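Local coordinates for TerD domain-containing protein (Streptomyces coelicolor A3, PDB 2QZ7) that is of unknown function but belongs to the CAPAB/TerDEXZ family and may, like its TerD relatives, have a part in tellurite resistance, at residues 26-31 and 107-112. Sequence-based numbering, arbitrary orientation.
Sequences VDVRLK and VIVGVA
Val-28 and Leu-30 meet Val-109 and Val-111 in a purely apolar contact between the two facing antiparallel sheets of a beta sandwich, close to the centre of the chain. Strand 26-31 is the middle strand of one sheet, and 107-112 belongs to strand 104-113, the middle strand of the other. The CA atoms of Val-28 and Val-109 stand 8.3 Å apart, and the side chains bridge that gap by reaching toward each other tip to tip. Val-28 touches with one methyl: CG2 of Val-28 sits 4.0 Å from CG1 and 4.1 Å from CG2 of Val-109, facing the fork of the opposing valine. Two residues on, Leu-30 brings both branches to the fork of Val-111, the nearest approach being CD2 to CG1 at 3.9 Å. With CG of Leu-30 anti to the backbone N (chi1 168°), both CD methyls are carried across the gap. Ile-46 of strand 44-52 touches both Leu-30 and Val-109, and Val-130 and Phe-95 pack on Val-28. On the other face of strand 26-31, the partly exposed Asp-27 and Arg-29 pair by charge alone. Methyl-to-methyl dispersion and the exclusion of water thus join the two sheets here, without any polar link between these strands.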
loop_
_atom_site.group_PDB
_atom_site.type_symbol
_atom_site.label_atom_id
_atom_site.label_comp_id
_atom_site.label_asym_id
_atom_site.label_seq_id
_atom_site.Cartn_x
_atom_site.Cartn_y
_atom_site.Cartn_z
ATOM N N VAL A 26 9.218 -7.497 -5.294
ATOM C CA VAL A 26 8.917 -6.095 -5.433
ATOM C C VAL A 26 8.909 -5.511 -4.034
ATOM O O VAL A 26 8.651 -6.230 -3.069
ATOM C CB VAL A 26 7.553 -5.870 -6.181
ATOM C CG1 VAL A 26 6.382 -6.189 -5.317
ATOM C CG2 VAL A 26 7.449 -4.460 -6.684
ATOM N N ASP A 27 9.256 -4.241 -3.913
ATOM C CA ASP A 27 9.136 -3.570 -2.616
ATOM C C ASP A 27 8.492 -2.207 -2.748
ATOM O O ASP A 27 8.463 -1.601 -3.849
ATOM C CB ASP A 27 10.477 -3.479 -1.875
ATOM C CG ASP A 27 11.394 -2.403 -2.440
ATOM O OD1 ASP A 27 11.803 -1.492 -1.697
ATOM O OD2 ASP A 27 11.742 -2.476 -3.628
ATOM N N VAL A 28 7.925 -1.767 -1.623
ATOM C CA VAL A 28 7.249 -0.517 -1.529
ATOM C C VAL A 28 7.877 0.200 -0.336
ATOM O O VAL A 28 7.959 -0.345 0.764
ATOM C CB VAL A 28 5.738 -0.726 -1.303
ATOM C CG1 VAL A 28 5.004 0.616 -1.167
ATOM C CG2 VAL A 28 5.142 -1.553 -2.460
ATOM N N ARG A 29 8.358 1.410 -0.565
ATOM C CA ARG A 29 8.949 2.212 0.539
ATOM C C ARG A 29 8.174 3.499 0.654
ATOM O O ARG A 29 7.790 4.099 -0.375
ATOM C CB ARG A 29 10.428 2.526 0.244
ATOM C CG ARG A 29 11.370 1.330 0.357
ATOM C CD ARG A 29 12.762 1.668 -0.252
ATOM N NE ARG A 29 12.634 1.678 -1.710
ATOM C CZ ARG A 29 13.563 2.092 -2.567
ATOM N NH1 ARG A 29 14.715 2.547 -2.128
ATOM N NH2 ARG A 29 13.338 2.029 -3.877
ATOM N N LEU A 30 7.996 3.951 1.898
ATOM C CA LEU A 30 7.161 5.106 2.192
ATOM C C LEU A 30 7.893 6.106 3.113
ATOM O O LEU A 30 8.553 5.686 4.069
ATOM C CB LEU A 30 5.882 4.606 2.880
ATOM C CG LEU A 30 4.951 5.641 3.537
ATOM C CD1 LEU A 30 4.365 6.542 2.455
ATOM C CD2 LEU A 30 3.829 4.865 4.256
ATOM N N LYS A 31 7.824 7.406 2.788
ATOM C CA LYS A 31 8.379 8.472 3.649
ATOM C C LYS A 31 7.290 9.488 3.932
ATOM O O LYS A 31 6.342 9.601 3.158
ATOM C CB LYS A 31 9.575 9.168 2.951
ATOM C CG LYS A 31 9.221 9.849 1.616
ATOM C CD LYS A 31 10.435 10.602 1.035
ATOM C CE LYS A 31 10.054 11.365 -0.241
ATOM N NZ LYS A 31 11.138 12.323 -0.702
ATOM N N VAL A 107 -2.740 -8.729 -6.107
ATOM C CA VAL A 107 -2.308 -8.042 -4.921
ATOM C C VAL A 107 -2.476 -6.535 -5.130
ATOM O O VAL A 107 -2.125 -6.003 -6.190
ATOM C CB VAL A 107 -0.812 -8.368 -4.562
ATOM C CG1 VAL A 107 -0.393 -7.612 -3.267
ATOM C CG2 VAL A 107 -0.642 -9.870 -4.408
ATOM N N ILE A 108 -3.027 -5.844 -4.142
ATOM C CA ILE A 108 -3.030 -4.412 -4.212
ATOM C C ILE A 108 -2.410 -3.776 -3.001
ATOM O O ILE A 108 -2.621 -4.226 -1.879
ATOM C CB ILE A 108 -4.393 -3.816 -4.679
ATOM C CG1 ILE A 108 -4.603 -2.345 -4.419
ATOM C CG2 ILE A 108 -5.616 -4.585 -4.262
ATOM C CD1 ILE A 108 -5.528 -1.849 -5.656
ATOM N N VAL A 109 -1.599 -2.755 -3.236
ATOM C CA VAL A 109 -0.909 -2.107 -2.099
ATOM C C VAL A 109 -1.250 -0.630 -2.123
ATOM O O VAL A 109 -1.419 -0.050 -3.188
ATOM C CB VAL A 109 0.626 -2.390 -2.129
ATOM C CG1 VAL A 109 1.233 -1.852 -3.364
ATOM C CG2 VAL A 109 1.334 -1.799 -0.883
ATOM N N GLY A 110 -1.401 -0.058 -0.936
ATOM C CA GLY A 110 -1.743 1.342 -0.775
ATOM C C GLY A 110 -1.184 1.893 0.535
ATOM O O GLY A 110 -0.386 1.223 1.235
ATOM N N VAL A 111 -1.567 3.115 0.829
ATOM C CA VAL A 111 -1.102 3.821 1.993
ATOM C C VAL A 111 -2.314 4.450 2.650
ATOM O O VAL A 111 -3.146 5.100 1.996
ATOM C CB VAL A 111 -0.010 4.868 1.636
ATOM C CG1 VAL A 111 0.339 5.776 2.852
ATOM C CG2 VAL A 111 1.284 4.180 1.112
ATOM N N ALA A 112 -2.426 4.241 3.956
ATOM C CA ALA A 112 -3.522 4.812 4.735
ATOM C C ALA A 112 -3.036 5.747 5.852
ATOM O O ALA A 112 -2.041 5.456 6.520
ATOM C CB ALA A 112 -4.407 3.690 5.321
#